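Local coordinates for protein aspartate aminotransferase (Rhodobacter sphaeroides, PDB 3NRA) that probably catalyses the pyridoxal phosphate-dependent transfer of an amino group from L-aspartate to 2-oxoglutarate, yielding oxaloacetate and L-glutamate, at residues A26-L31 / F354-R359; G104-P109 / L115-A120; P188-G193 / T370-H375. All blocks are in the same frame, centred on the assembly; numbering follows the deposited sequence.

Contact 1: A26-L31 / F354-R359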
# COMPACT_ATOMS: atom_id res chain seq x y z
N ALA B 26 25.70 7.86 23.60
CA ALA B 26 25.46 6.94 24.70
C ALA B 26 25.92 5.57 24.29
O ALA B 26 25.58 5.10 23.18
CB ALA B 26 23.96 6.93 25.11
N GLY B 27 26.77 4.97 25.12
CA GLY B 27 27.38 3.67 24.80
C GLY B 27 28.64 3.75 23.93
O GLY B 27 29.28 2.76 23.71
N LEU B 28 29.01 4.95 23.46
CA LEU B 28 30.18 5.13 22.61
C LEU B 28 31.28 6.00 23.25
O LEU B 28 32.24 6.35 22.60
CB LEU B 28 29.75 5.75 21.27
CG LEU B 28 28.66 5.02 20.48
CD1 LEU B 28 28.29 5.84 19.24
CD2 LEU B 28 29.10 3.63 20.09
N GLU B 29 31.15 6.33 24.53
CA GLU B 29 32.00 7.36 25.11
C GLU B 29 33.46 6.88 25.24
O GLU B 29 34.38 7.68 25.11
CB GLU B 29 31.47 7.87 26.45
CG GLU B 29 30.06 8.53 26.38
CD GLU B 29 28.94 7.56 26.76
OE1 GLU B 29 29.11 6.35 26.54
OE2 GLU B 29 27.88 8.01 27.26
N ALA B 30 33.64 5.58 25.46
CA ALA B 30 34.97 4.96 25.55
C ALA B 30 35.60 4.67 24.18
O ALA B 30 36.80 4.36 24.08
CB ALA B 30 34.89 3.63 26.41
N LEU B 31 34.79 4.76 23.11
CA LEU B 31 35.18 4.36 21.75
C LEU B 31 35.47 5.54 20.82
O LEU B 31 36.22 5.40 19.87
CB LEU B 31 34.08 3.51 21.13
CG LEU B 31 33.63 2.28 21.92
CD1 LEU B 31 32.57 1.57 21.15
CD2 LEU B 31 34.83 1.34 22.22
N PHE B 354 30.56 1.89 14.18
CA PHE B 354 31.16 2.77 13.21
C PHE B 354 30.11 3.55 12.43
O PHE B 354 30.29 4.76 12.17
CB PHE B 354 32.05 2.00 12.25
CG PHE B 354 32.91 2.89 11.38
CD1 PHE B 354 33.91 3.68 11.96
CD2 PHE B 354 32.74 2.93 10.02
CE1 PHE B 354 34.71 4.51 11.17
CE2 PHE B 354 33.53 3.78 9.23
CZ PHE B 354 34.51 4.58 9.81
N VAL B 355 29.00 2.89 12.08
CA VAL B 355 27.87 3.58 11.40
C VAL B 355 27.35 4.77 12.24
O VAL B 355 27.13 5.85 11.71
CB VAL B 355 26.70 2.61 11.09
CG1 VAL B 355 25.43 3.39 10.72
CG2 VAL B 355 27.10 1.62 9.99
N LYS B 356 27.22 4.58 13.56
CA LYS B 356 26.83 5.67 14.46
C LYS B 356 27.88 6.77 14.47
O LYS B 356 27.55 7.95 14.42
CB LYS B 356 26.60 5.15 15.86
CG LYS B 356 25.40 4.19 15.96
CD LYS B 356 25.27 3.58 17.34
CE LYS B 356 23.97 2.73 17.44
NZ LYS B 356 23.58 2.50 18.87
N ILE B 357 29.15 6.37 14.47
CA ILE B 357 30.27 7.31 14.51
C ILE B 357 30.37 8.14 13.21
O ILE B 357 30.66 9.33 13.25
CB ILE B 357 31.60 6.54 14.84
CG1 ILE B 357 31.63 6.21 16.34
CG2 ILE B 357 32.83 7.32 14.43
CD1 ILE B 357 32.68 5.23 16.74
N LEU B 358 30.08 7.54 12.07
CA LEU B 358 30.04 8.26 10.80
C LEU B 358 29.02 9.40 10.83
O LEU B 358 29.29 10.49 10.33
CB LEU B 358 29.70 7.33 9.66
CG LEU B 358 30.79 6.43 9.15
CD1 LEU B 358 30.23 5.55 8.02
CD2 LEU B 358 32.04 7.26 8.65
N ARG B 359 27.88 9.14 11.44
CA ARG B 359 26.84 10.13 11.60
C ARG B 359 27.25 11.21 12.63
O ARG B 359 27.15 12.41 12.36
CB ARG B 359 25.53 9.45 12.02
CG ARG B 359 24.37 10.36 12.15
CD ARG B 359 23.08 9.62 12.03
NE ARG B 359 21.94 10.56 12.09
CZ ARG B 359 21.15 10.79 13.16
NH1 ARG B 359 21.33 10.14 14.32
NH2 ARG B 359 20.15 11.66 13.05
O HOH W 1 25.08 3.03 21.24
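L28 reaches from its loop to one side of helix 351-362, where its methyl CD1 meets the CB of K356 at 3.8 Å. The two side chains cross at about a right angle, so a methyl of one touches the root of the other. The same L28 CD1 lies 4.4 Å from I357 CG1, a looser apolar contact. With CG turned anti to the carbonyl carbon (chi1 -55°) and an extended second torsion, L28 sends this methyl toward the helix. Leucine suits the place because its apolar side chain is long enough to set CD1 against two successive residues of the helix, K356 and I357. K356 fits a site that is oily at its base and wet at its end: its aliphatic chain runs out extended to NZ, which donates to a water 2.9 Å away, and that water donates in turn to A26 O, also at 2.9 Å. This water bridge is a second, polar link between loop and helix.

The helix belongs to the small domain of the fold type I aminotransferases, and the loop leads into strand 42-43 of that domain's mixed sheet. On another side of the helix, F354 and L358 pack against helix 388-404, while I357 also touches Y405.

Within the loop, a backbone bond from L31 N to L28 O, 3.0 Å long, closes a turn from L28 to L31. G27 precedes it with a positive phi of 84°, a conformation easy for a residue without a side chain, and its N makes a weak bond to E29 OE1. Both L28 and L31 also rest on E353, one turn before I357 on the same helix. Farther out, Q23 touches K356 and accepts a hydrogen bond from R359 NH1 through its OE1.

Contact 2: G104-P109 / L115-A120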
# COMPACT_ATOMS: atom_id res chain seq x y z
N GLY B 104 -1.81 -9.28 -17.76
CA GLY B 104 -0.44 -9.54 -17.34
C GLY B 104 0.33 -8.34 -16.81
O GLY B 104 1.55 -8.33 -16.88
N LEU B 105 -0.39 -7.32 -16.33
CA LEU B 105 0.23 -6.04 -15.93
C LEU B 105 -0.59 -5.39 -14.82
O LEU B 105 -1.75 -5.15 -14.99
CB LEU B 105 0.35 -5.08 -17.11
CG LEU B 105 0.95 -3.70 -16.81
CD1 LEU B 105 2.39 -3.78 -16.17
CD2 LEU B 105 0.98 -2.88 -18.08
N ILE B 106 0.06 -5.14 -13.68
CA ILE B 106 -0.58 -4.51 -12.54
C ILE B 106 0.23 -3.29 -12.17
O ILE B 106 1.47 -3.33 -12.25
CB ILE B 106 -0.69 -5.48 -11.32
CG1 ILE B 106 -1.49 -4.85 -10.19
CG2 ILE B 106 0.69 -5.91 -10.83
CD1 ILE B 106 -1.86 -5.87 -9.01
N ILE B 107 -0.48 -2.19 -11.83
CA ILE B 107 0.12 -1.00 -11.26
C ILE B 107 -0.08 -0.99 -9.74
O ILE B 107 -1.20 -1.16 -9.26
CB ILE B 107 -0.49 0.27 -11.81
CG1 ILE B 107 -0.42 0.28 -13.36
CG2 ILE B 107 0.25 1.50 -11.20
CD1 ILE B 107 -1.07 1.54 -14.02
N THR B 108 1.01 -0.71 -9.00
CA THR B 108 1.10 -0.98 -7.56
C THR B 108 1.64 0.25 -6.79
O THR B 108 2.26 1.16 -7.41
CB THR B 108 2.08 -2.14 -7.27
OG1 THR B 108 3.34 -1.82 -7.84
CG2 THR B 108 1.58 -3.48 -7.85
N PRO B 109 1.43 0.27 -5.44
CA PRO B 109 2.02 1.33 -4.61
C PRO B 109 3.54 1.13 -4.44
O PRO B 109 4.00 0.49 -3.47
CB PRO B 109 1.27 1.21 -3.29
CG PRO B 109 0.69 -0.20 -3.28
CD PRO B 109 0.46 -0.57 -4.69
N LEU B 115 6.38 -5.99 -4.89
CA LEU B 115 7.15 -7.03 -4.23
C LEU B 115 6.34 -7.75 -3.16
O LEU B 115 6.29 -9.01 -3.13
CB LEU B 115 8.41 -6.43 -3.62
CG LEU B 115 9.39 -7.36 -2.93
CD1 LEU B 115 9.94 -8.44 -3.88
CD2 LEU B 115 10.55 -6.53 -2.28
N PHE B 116 5.69 -6.98 -2.28
CA PHE B 116 4.82 -7.56 -1.29
C PHE B 116 3.80 -8.51 -1.92
O PHE B 116 3.59 -9.63 -1.42
CB PHE B 116 4.04 -6.50 -0.53
CG PHE B 116 3.11 -7.07 0.53
CD1 PHE B 116 3.61 -7.62 1.67
CD2 PHE B 116 1.76 -7.10 0.34
CE1 PHE B 116 2.78 -8.16 2.62
CE2 PHE B 116 0.92 -7.63 1.29
CZ PHE B 116 1.44 -8.15 2.44
N LEU B 117 3.09 -8.01 -2.91
CA LEU B 117 2.00 -8.78 -3.54
C LEU B 117 2.55 -10.03 -4.22
O LEU B 117 1.97 -11.10 -4.12
CB LEU B 117 1.27 -7.89 -4.58
CG LEU B 117 0.47 -6.70 -4.01
CD1 LEU B 117 -0.08 -5.86 -5.12
CD2 LEU B 117 -0.67 -7.21 -3.09
N ALA B 118 3.69 -9.87 -4.91
CA ALA B 118 4.31 -10.96 -5.64
C ALA B 118 4.72 -12.11 -4.69
O ALA B 118 4.48 -13.29 -4.98
CB ALA B 118 5.51 -10.45 -6.40
N VAL B 119 5.29 -11.76 -3.53
CA VAL B 119 5.64 -12.78 -2.55
C VAL B 119 4.35 -13.38 -1.93
O VAL B 119 4.25 -14.61 -1.76
CB VAL B 119 6.55 -12.22 -1.47
CG1 VAL B 119 6.86 -13.30 -0.40
CG2 VAL B 119 7.87 -11.66 -2.10
N ALA B 120 3.37 -12.52 -1.64
CA ALA B 120 2.08 -12.99 -1.06
C ALA B 120 1.37 -13.97 -1.99
O ALA B 120 0.79 -14.95 -1.52
CB ALA B 120 1.16 -11.82 -0.77
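T108 OG1 is hydrogen-bonded to the carbonyl oxygen of G110, the residue with which helix 110-120 begins, so its polar end is satisfied just beyond the strand. The hydroxyl sits between the backbone N and the carbonyl carbon (chi1 56°), which leaves the methyl to face the helix. Threonine thus serves two ends at once. Its CG2 lies 4.0 Å from L117 CD1, and the two side chains slide past each other in opposite directions. I106, two residues earlier on the same face of the strand, brings its CD1 to 4.3 Å from that leucine methyl. L117 CD1 therefore meets two strand residues, a job for a long, flexible apolar side chain in a buried place where no hydrogen bond joins the two segments.

The pair forms a short strand-to-helix connection in the large domain of the fold type I aminotransferases. Strand 105-108 is an outermost strand of the domain's sheet, running antiparallel to strand 263-267. L105 and I107 pack against helix 81-95, while L117 also touches L278 and Q279 of helix 269-282, and F116 packs on I281 of the second subunit.

Contact 3: P188-G193 / T370-H375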
# COMPACT_ATOMS: atom_id res chain seq x y z
N PRO B 188 19.67 -4.77 -11.29
CA PRO B 188 20.90 -4.83 -10.53
C PRO B 188 20.67 -5.12 -9.04
O PRO B 188 19.63 -4.72 -8.46
CB PRO B 188 21.49 -3.44 -10.71
CG PRO B 188 20.33 -2.57 -10.85
CD PRO B 188 19.43 -3.39 -11.75
N ASN B 189 21.63 -5.84 -8.45
CA ASN B 189 21.63 -6.12 -7.03
C ASN B 189 21.60 -4.85 -6.19
O ASN B 189 22.33 -3.89 -6.46
CB ASN B 189 22.86 -6.95 -6.68
CG ASN B 189 22.90 -7.32 -5.21
OD1 ASN B 189 23.64 -6.69 -4.43
ND2 ASN B 189 22.16 -8.35 -4.83
N ASN B 190 20.64 -4.81 -5.28
CA ASN B 190 20.64 -3.88 -4.17
C ASN B 190 21.05 -4.77 -2.99
O ASN B 190 20.31 -5.68 -2.65
CB ASN B 190 19.21 -3.30 -3.98
CG ASN B 190 19.10 -2.28 -2.84
OD1 ASN B 190 19.94 -2.23 -1.92
ND2 ASN B 190 18.02 -1.48 -2.87
N PRO B 191 22.22 -4.53 -2.39
CA PRO B 191 22.96 -3.29 -2.25
C PRO B 191 24.21 -3.08 -3.14
O PRO B 191 24.79 -1.99 -3.09
CB PRO B 191 23.44 -3.39 -0.81
CG PRO B 191 23.79 -4.86 -0.68
CD PRO B 191 22.74 -5.56 -1.45
N ALA B 192 24.69 -4.11 -3.83
CA ALA B 192 26.06 -4.07 -4.43
C ALA B 192 26.13 -3.31 -5.81
O ALA B 192 27.20 -2.85 -6.22
CB ALA B 192 26.62 -5.48 -4.56
N GLY B 193 25.01 -3.23 -6.52
CA GLY B 193 24.95 -2.52 -7.83
C GLY B 193 25.49 -3.33 -9.00
O GLY B 193 25.61 -2.82 -10.11
N THR B 370 24.42 -5.29 7.52
CA THR B 370 23.57 -6.36 8.07
C THR B 370 22.09 -6.30 7.58
O THR B 370 21.38 -7.28 7.69
CB THR B 370 23.59 -6.38 9.62
OG1 THR B 370 23.31 -5.10 10.13
CG2 THR B 370 24.95 -6.84 10.15
N GLU B 371 21.64 -5.17 7.02
CA GLU B 371 20.28 -5.11 6.40
C GLU B 371 20.12 -6.07 5.22
O GLU B 371 18.99 -6.48 4.91
CB GLU B 371 19.94 -3.68 5.94
CG GLU B 371 19.55 -2.69 7.08
CD GLU B 371 18.39 -3.20 7.95
OE1 GLU B 371 17.26 -3.32 7.44
OE2 GLU B 371 18.63 -3.50 9.14
N PHE B 372 21.23 -6.43 4.58
CA PHE B 372 21.21 -7.19 3.32
C PHE B 372 21.64 -8.63 3.46
O PHE B 372 21.29 -9.45 2.63
CB PHE B 372 22.07 -6.49 2.30
CG PHE B 372 21.85 -5.01 2.27
CD1 PHE B 372 20.72 -4.49 1.67
CD2 PHE B 372 22.71 -4.16 2.92
CE1 PHE B 372 20.47 -3.13 1.69
CE2 PHE B 372 22.45 -2.79 2.95
CZ PHE B 372 21.35 -2.28 2.34
N SER B 373 22.40 -8.92 4.51
CA SER B 373 22.79 -10.29 4.81
C SER B 373 23.46 -10.27 6.16
O SER B 373 24.17 -9.32 6.47
CB SER B 373 23.78 -10.78 3.75
OG SER B 373 24.47 -11.93 4.17
N PRO B 374 23.33 -11.35 6.94
CA PRO B 374 24.06 -11.44 8.21
C PRO B 374 25.58 -11.54 8.02
O PRO B 374 26.32 -11.31 8.95
CB PRO B 374 23.53 -12.73 8.82
CG PRO B 374 23.07 -13.53 7.67
CD PRO B 374 22.58 -12.59 6.67
N HIS B 375 26.02 -11.84 6.80
CA HIS B 375 27.41 -12.09 6.50
C HIS B 375 28.09 -10.92 5.77
O HIS B 375 29.19 -11.07 5.31
CB HIS B 375 27.50 -13.33 5.63
CG HIS B 375 26.75 -14.48 6.17
ND1 HIS B 375 26.97 -14.98 7.43
CD2 HIS B 375 25.75 -15.23 5.65
CE1 HIS B 375 26.17 -16.00 7.65
NE2 HIS B 375 25.41 -16.17 6.59
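Part of the pyridoxal phosphate site of this fold type I aminotransferase is built here, where an asparagine-proline pair with a cis peptide bond between N190 and P191 meets F372 from the loop after strand 364-368. The proline ring lies over one face of the phenyl ring in a CH-pi contact: P191 CB stands 3.6 Å from the ring centroid, only 3° off the ring normal. P191 CG closes to 3.5 Å from F372 CG, which makes the packing tight. CB of E371, the residue before F372, lies 3.9 Å above the centre of the opposite face, so the ring is held between two aliphatic groups. A flat aromatic and a rigid, hydrocarbon-rich proline suit such face packing.

N190 approaches obliquely, OD1 at 3.8 Å from F372 CE1, with its amide turned 37° from the ring plane. With CG anti to the backbone N, the amide comes near the ring and still meets two polar partners: ND2 is hydrogen-bonded to O3 of the cofactor linked at position 253, and OD1 to R381 NH1. R381 also touches P191 and F372.

N189 helps to hold the loop through an Asx motif: its OD1 accepts from A192 N at 2.8 Å, the donor tilted 20° from the carbonyl plane, while ND2 binds P134 O.

How the contacts relate
Contact 1 lies toward the periphery, its centre about 28 Å from that of the chain, and joins two buried aliphatic residues to an exposed lysine and a bridging water. Contacts 2 and 3 lie deeper, about 15 and 10 Å out, and all their touching residues are buried. Contact 2, wholly aliphatic, stays within the large domain; contact 3 joins a large-domain loop to a small-domain one and adds an aromatic face beside an asparagine amide that binds the cofactor. Contacts 1 and 3 are tied in sequence: helix 351-362 leads into strand 364-368 and then to residues 370-375. Contacts 1 and 2 sit on opposite sides of the chain's centre, 40 Å apart between centres.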